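Local structure of vesicular integral-membrane protein VIP36 (Canis lupus familiaris, 2DUQ) at residues A[66-71]-A[221-226]; A[39-44]-A[217-222]. The protein acts as an intracellular lectin of the early secretory pathway, binding high-mannose glycans and taking part in the transport and sorting of the glycoproteins that carry them. All coordinates share one frame; numbering follows the deposited sequence.

Overall arrangement
Both contacts belong to one antiparallel sheet of the lumenal L-type lectin domain and share strand 217-227: contact 1 pairs it with strand 64-73, contact 2 with strand 40-43 on its other edge. Their centres are about 12 Å apart, and each is partly buried. In contact 1 Met66, Val68, Met223 and Leu225 turn toward the second sheet and the histidines away from it; in contact 2 Thr43 and His218 face that sheet beside Leu42 and Ile220, with Arg41 and Asp219 on the other face. Contact 1 is a ladder interrupted by a beta bulge, with water on its histidine side; contact 2 adds an Arg-Asp salt bridge and lies nearer the mannose site.

Contact 1 of 2, residues A[66-71]-A[221-226]; sequences MHVHFK and ISMKLF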
loop_
_atom_site.group_PDB
_atom_site.type_symbol
_atom_site.label_atom_id
_atom_site.label_comp_id
_atom_site.label_asym_id
_atom_site.label_seq_id
_atom_site.Cartn_x
_atom_site.Cartn_y
_atom_site.Cartn_z
ATOM N N MET A 66 4.291 9.195 -2.341
ATOM C CA MET A 66 3.143 8.634 -3.046
ATOM C C MET A 66 1.871 9.047 -2.341
ATOM O O MET A 66 1.736 8.875 -1.129
ATOM C CB MET A 66 3.248 7.082 -3.091
ATOM C CG MET A 66 2.041 6.373 -3.741
ATOM S SD MET A 66 2.039 6.715 -5.505
ATOM C CE MET A 66 3.063 5.456 -6.186
ATOM N N HIS A 67 0.928 9.598 -3.103
ATOM C CA HIS A 67 -0.381 9.905 -2.563
ATOM C C HIS A 67 -1.341 8.926 -3.206
ATOM O O HIS A 67 -1.338 8.770 -4.445
ATOM C CB HIS A 67 -0.809 11.330 -2.928
ATOM C CG HIS A 67 0.014 12.394 -2.276
ATOM N ND1 HIS A 67 -0.121 13.734 -2.583
ATOM C CD2 HIS A 67 1.003 12.316 -1.354
ATOM C CE1 HIS A 67 0.735 14.437 -1.861
ATOM N NE2 HIS A 67 1.437 13.602 -1.113
ATOM N N VAL A 68 -2.141 8.279 -2.370
ATOM C CA VAL A 68 -3.083 7.244 -2.828
ATOM C C VAL A 68 -4.500 7.673 -2.464
ATOM O O VAL A 68 -4.827 7.874 -1.288
ATOM C CB VAL A 68 -2.790 5.843 -2.162
ATOM C CG1 VAL A 68 -3.736 4.746 -2.695
ATOM C CG2 VAL A 68 -1.333 5.447 -2.323
ATOM N N HIS A 69 -5.354 7.810 -3.475
ATOM C CA HIS A 69 -6.761 8.013 -3.228
ATOM C C HIS A 69 -7.408 6.624 -3.380
ATOM O O HIS A 69 -7.327 6.024 -4.433
ATOM C CB HIS A 69 -7.343 9.048 -4.211
ATOM C CG HIS A 69 -8.800 9.317 -4.021
ATOM N ND1 HIS A 69 -9.546 10.027 -4.940
ATOM C CD2 HIS A 69 -9.656 8.959 -3.036
ATOM C CE1 HIS A 69 -10.799 10.100 -4.524
ATOM N NE2 HIS A 69 -10.897 9.454 -3.377
ATOM N N PHE A 70 -7.980 6.125 -2.285
ATOM C CA PHE A 70 -8.487 4.740 -2.183
ATOM C C PHE A 70 -9.883 4.823 -1.602
ATOM O O PHE A 70 -10.255 5.847 -1.011
ATOM C CB PHE A 70 -7.570 3.869 -1.279
ATOM C CG PHE A 70 -7.611 4.252 0.183
ATOM C CD1 PHE A 70 -6.751 5.233 0.679
ATOM C CD2 PHE A 70 -8.509 3.634 1.064
ATOM C CE1 PHE A 70 -6.788 5.613 2.010
ATOM C CE2 PHE A 70 -8.567 3.996 2.431
ATOM C CZ PHE A 70 -7.698 5.001 2.913
ATOM N N LYS A 71 -10.671 3.761 -1.788
ATOM C CA LYS A 71 -11.958 3.641 -1.127
ATOM C C LYS A 71 -12.206 2.185 -0.736
ATOM O O LYS A 71 -12.232 1.291 -1.586
ATOM C CB LYS A 71 -13.119 4.190 -1.995
ATOM C CG LYS A 71 -14.400 4.457 -1.184
ATOM C CD LYS A 71 -15.580 4.856 -2.088
ATOM C CE LYS A 71 -16.960 4.666 -1.428
ATOM N NZ LYS A 71 -17.138 5.110 -0.002
ATOM N N ILE A 221 -8.408 4.738 -6.571
ATOM C CA ILE A 221 -8.991 5.742 -7.475
ATOM C C ILE A 221 -7.846 6.433 -8.203
ATOM O O ILE A 221 -7.855 6.541 -9.439
ATOM C CB ILE A 221 -9.927 6.701 -6.709
ATOM C CG1 ILE A 221 -11.077 5.899 -6.088
ATOM C CG2 ILE A 221 -10.489 7.779 -7.632
ATOM C CD1 ILE A 221 -11.436 6.319 -4.741
ATOM N N SER A 222 -6.814 6.835 -7.452
ATOM C CA SER A 222 -5.620 7.407 -8.060
ATOM C C SER A 222 -4.392 7.161 -7.200
ATOM O O SER A 222 -4.503 6.989 -5.985
ATOM C CB SER A 222 -5.787 8.926 -8.266
ATOM O OG SER A 222 -5.867 9.609 -7.029
ATOM N N MET A 223 -3.234 7.126 -7.846
ATOM C CA MET A 223 -1.964 7.059 -7.131
ATOM C C MET A 223 -1.054 8.073 -7.807
ATOM O O MET A 223 -0.838 8.004 -9.016
ATOM C CB MET A 223 -1.349 5.664 -7.198
ATOM C CG MET A 223 -2.144 4.569 -6.454
ATOM S SD MET A 223 -1.345 2.963 -6.589
ATOM C CE MET A 223 -1.924 2.378 -8.170
ATOM N N LYS A 224 -0.545 9.018 -7.030
ATOM C CA LYS A 224 0.246 10.118 -7.571
ATOM C C LYS A 224 1.587 10.120 -6.877
ATOM O O LYS A 224 1.648 10.299 -5.663
ATOM C CB LYS A 224 -0.482 11.453 -7.368
ATOM C CG LYS A 224 -1.720 11.597 -8.262
ATOM C CD LYS A 224 -2.471 12.895 -7.945
ATOM C CE LYS A 224 -3.796 12.942 -8.686
ATOM N NZ LYS A 224 -4.109 14.335 -9.152
ATOM N N LEU A 225 2.640 9.889 -7.653
ATOM C CA LEU A 225 3.998 9.795 -7.135
ATOM C C LEU A 225 4.780 11.068 -7.450
ATOM O O LEU A 225 4.928 11.451 -8.621
ATOM C CB LEU A 225 4.699 8.559 -7.712
ATOM C CG LEU A 225 5.957 7.917 -7.083
ATOM C CD1 LEU A 225 7.190 8.518 -7.602
ATOM C CD2 LEU A 225 5.916 7.946 -5.546
ATOM N N PHE A 226 5.300 11.694 -6.398
ATOM C CA PHE A 226 6.062 12.938 -6.533
ATOM C C PHE A 226 7.521 12.747 -6.208
ATOM O O PHE A 226 7.860 12.118 -5.193
ATOM C CB PHE A 226 5.479 14.024 -5.630
ATOM C CG PHE A 226 4.061 14.360 -5.949
ATOM C CD1 PHE A 226 3.024 13.788 -5.226
ATOM C CD2 PHE A 226 3.758 15.246 -6.979
ATOM C CE1 PHE A 226 1.696 14.081 -5.520
ATOM C CE2 PHE A 226 2.441 15.544 -7.275
ATOM C CZ PHE A 226 1.413 14.966 -6.543
HETATM O O HOH W 1 -3.836 10.254 -5.632
HETATM O O HOH W 2 -8.397 11.094 -7.026
#
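His69 meets Ile221 and Ser222 together. His69 O accepts two backbone hydrogen bonds, from Ile221 N at 2.7 Å and a longer one from Ser222 N at 3.2 Å, while His69 N returns one to Ser222 O. With CG anti to the backbone N (chi1 -180°), the imidazole lies beside Ile221, whose CD1 sits over one ring face, 3.7 Å from the centroid, in a CH-pi contact. Ser222 OG comes within 3.2 Å of His69 CB. Water continues this polar patch: one molecule joins His69 ND1, in the ring plane, to Ser222 OG, and another joins Ser222 OG to His67 O.

Further along, His67 and Lys224 exchange two nearly straight backbone bonds, the N-H...O angle reaching 172° for His67 N to Lys224 O. Phe226 CD1 lies over the rim of one face of the His67 ring, and the two rings meet obliquely, planes at 59°; His67 ND1 is 3.5 Å from Phe226 CE1. Glu65 holds His67 NE2, fixing the far end of the ring.

The other face of the sheet is apolar. Bent at both chi2 and chi3, the Met66 chain puts SD 3.9 Å from Met223 CB and CE against Leu225, while Leu225 CD2 packs on Met66 CB at 3.7 Å. Val68 and Met223 run side by side. Behind them, Phe205 of strand 204-210 touches both Met66 and Leu225, and strand 165-172 continues the sheet beyond 66-71. Ile221 and Ser222, both opposite His69, make a classic beta bulge within the beta-sandwich of the legume-lectin-like fold.

Contact 2 of 2, residues A[39-44]-A[217-222]; sequences YVRLTP and NHDIIS
Arg41 and Asp219 run side by side, pointing the same way. Arg41 CB and CG pass beside the carboxylate, with CG 3.3 Å from Asp219 OD1, and CD touches both that oxygen and Asn217 OD1. The chain then bends at chi3 (-70°), turning the guanidinium side-on to the acid. In this salt bridge Arg41 NE bonds Asp219 OD1 at 2.7 Å and Arg41 NH2 bonds Asp219 OD2 at 3.0 Å. Both bonds use syn lone pairs and are nearly straight, the two flat groups only 13° from coplanar. Asn217 OD1, whose amide ND2 bonds His73 O, lies over one guanidinium face, near NH1 but not hydrogen-bonded to it; Tyr39 CE1 covers the centre of the opposite face. His73 NE2 also bonds Asp219 OD2; the bonds from Arg41 and His73 would be expected to stabilise the carboxylate's negative charge.

Val40 and Ile220 exchange two backbone bonds. Past them the chain turns at Leu42, whose N still bonds His218 O, although the N-H...O angle is only 135°. Leu42 CD1 packs 3.7 Å from Ile220 CG1. Thr43 OG1 hydrogen-bonds His218 ND1 at the ring edge, 2.8 Å away.

Strand 64-73 flanks 217-222 on the side away from 40-41, and strand 34-35 closes the sheet beyond Arg41. Strand 204-210 of the facing sheet packs against Leu42, Thr43 and His218, and the His218 side chain lies about 8 Å from the bound mannose.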
loop_
_atom_site.group_PDB
_atom_site.type_symbol
_atom_site.label_atom_id
_atom_site.label_comp_id
_atom_site.label_asym_id
_atom_site.label_seq_id
_atom_site.Cartn_x
_atom_site.Cartn_y
_atom_site.Cartn_z
ATOM N N TYR A 39 -12.663 3.836 -11.149
ATOM C CA TYR A 39 -11.895 3.214 -10.047
ATOM C C TYR A 39 -11.261 1.937 -10.560
ATOM O O TYR A 39 -11.741 1.344 -11.548
ATOM C CB TYR A 39 -12.794 2.895 -8.822
ATOM C CG TYR A 39 -14.021 2.075 -9.169
ATOM C CD1 TYR A 39 -13.929 0.697 -9.405
ATOM C CD2 TYR A 39 -15.270 2.683 -9.281
ATOM C CE1 TYR A 39 -15.052 -0.061 -9.742
ATOM C CE2 TYR A 39 -16.399 1.943 -9.600
ATOM C CZ TYR A 39 -16.286 0.577 -9.841
ATOM O OH TYR A 39 -17.408 -0.140 -10.176
ATOM N N VAL A 40 -10.178 1.540 -9.896
ATOM C CA VAL A 40 -9.579 0.212 -10.069
ATOM C C VAL A 40 -10.008 -0.578 -8.832
ATOM O O VAL A 40 -9.623 -0.255 -7.725
ATOM C CB VAL A 40 -8.032 0.266 -10.231
ATOM C CG1 VAL A 40 -7.449 -1.162 -10.392
ATOM C CG2 VAL A 40 -7.656 1.075 -11.484
ATOM N N ARG A 41 -10.821 -1.604 -9.040
ATOM C CA ARG A 41 -11.414 -2.367 -7.925
ATOM C C ARG A 41 -10.599 -3.628 -7.697
ATOM O O ARG A 41 -10.754 -4.612 -8.422
ATOM C CB ARG A 41 -12.869 -2.727 -8.239
ATOM C CG ARG A 41 -13.576 -3.474 -7.101
ATOM C CD ARG A 41 -15.086 -3.194 -7.075
ATOM N NE ARG A 41 -15.396 -1.826 -6.653
ATOM C CZ ARG A 41 -16.596 -1.250 -6.761
ATOM N NH1 ARG A 41 -17.617 -1.919 -7.291
ATOM N NH2 ARG A 41 -16.781 0.000 -6.343
ATOM N N LEU A 42 -9.678 -3.574 -6.734
ATOM C CA LEU A 42 -8.766 -4.686 -6.517
ATOM C C LEU A 42 -9.523 -5.962 -6.176
ATOM O O LEU A 42 -9.190 -7.033 -6.671
ATOM C CB LEU A 42 -7.718 -4.326 -5.431
ATOM C CG LEU A 42 -6.847 -3.090 -5.734
ATOM C CD1 LEU A 42 -5.869 -2.808 -4.580
ATOM C CD2 LEU A 42 -6.051 -3.282 -7.003
ATOM N N THR A 43 -10.503 -5.852 -5.284
ATOM C CA THR A 43 -11.477 -6.928 -5.108
ATOM C C THR A 43 -12.900 -6.372 -5.100
ATOM O O THR A 43 -13.130 -5.295 -4.537
ATOM C CB THR A 43 -11.285 -7.694 -3.776
ATOM O OG1 THR A 43 -11.653 -6.854 -2.687
ATOM C CG2 THR A 43 -9.846 -8.191 -3.596
ATOM N N PRO A 44 -13.862 -7.115 -5.683
ATOM C CA PRO A 44 -15.256 -6.779 -5.417
ATOM C C PRO A 44 -15.617 -7.239 -4.006
ATOM O O PRO A 44 -14.803 -7.876 -3.330
ATOM C CB PRO A 44 -15.999 -7.636 -6.429
ATOM C CG PRO A 44 -15.154 -8.857 -6.551
ATOM C CD PRO A 44 -13.752 -8.303 -6.555
ATOM N N ASN A 217 -15.383 -4.011 -1.002
ATOM C CA ASN A 217 -14.776 -3.414 -2.200
ATOM C C ASN A 217 -13.487 -2.724 -1.790
ATOM O O ASN A 217 -13.499 -1.950 -0.840
ATOM C CB ASN A 217 -15.701 -2.360 -2.817
ATOM C CG ASN A 217 -17.010 -2.944 -3.325
ATOM O OD1 ASN A 217 -17.030 -3.653 -4.319
ATOM N ND2 ASN A 217 -18.109 -2.649 -2.627
ATOM N N HIS A 218 -12.382 -3.020 -2.473
ATOM C CA HIS A 218 -11.119 -2.355 -2.186
ATOM C C HIS A 218 -10.724 -1.642 -3.467
ATOM O O HIS A 218 -10.246 -2.282 -4.410
ATOM C CB HIS A 218 -10.008 -3.351 -1.769
ATOM C CG HIS A 218 -10.293 -4.090 -0.495
ATOM N ND1 HIS A 218 -10.860 -5.345 -0.474
ATOM C CD2 HIS A 218 -10.086 -3.751 0.802
ATOM C CE1 HIS A 218 -10.999 -5.744 0.781
ATOM N NE2 HIS A 218 -10.544 -4.790 1.575
ATOM N N ASP A 219 -10.968 -0.332 -3.505
ATOM C CA ASP A 219 -10.729 0.484 -4.714
ATOM C C ASP A 219 -9.509 1.396 -4.609
ATOM O O ASP A 219 -9.286 2.045 -3.596
ATOM C CB ASP A 219 -11.929 1.403 -4.998
ATOM C CG ASP A 219 -13.233 0.652 -5.257
ATOM O OD1 ASP A 219 -13.225 -0.563 -5.580
ATOM O OD2 ASP A 219 -14.297 1.304 -5.164
ATOM N N ILE A 220 -8.742 1.463 -5.687
ATOM C CA ILE A 220 -7.765 2.508 -5.867
ATOM C C ILE A 220 -8.326 3.456 -6.918
ATOM O O ILE A 220 -8.719 3.019 -7.999
ATOM C CB ILE A 220 -6.430 1.910 -6.334
ATOM C CG1 ILE A 220 -5.972 0.817 -5.341
ATOM C CG2 ILE A 220 -5.363 2.999 -6.542
ATOM C CD1 ILE A 220 -5.772 1.301 -3.879
ATOM N N ILE A 221 -8.408 4.738 -6.571
ATOM C CA ILE A 221 -8.991 5.742 -7.475
ATOM C C ILE A 221 -7.846 6.433 -8.203
ATOM O O ILE A 221 -7.855 6.541 -9.439
ATOM C CB ILE A 221 -9.927 6.701 -6.709
ATOM C CG1 ILE A 221 -11.077 5.899 -6.088
ATOM C CG2 ILE A 221 -10.489 7.779 -7.632
ATOM C CD1 ILE A 221 -11.436 6.319 -4.741
ATOM N N SER A 222 -6.814 6.835 -7.452
ATOM C CA SER A 222 -5.620 7.407 -8.060
ATOM C C SER A 222 -4.392 7.161 -7.200
ATOM O O SER A 222 -4.503 6.989 -5.985
ATOM C CB SER A 222 -5.787 8.926 -8.266
ATOM O OG SER A 222 -5.867 9.609 -7.029
#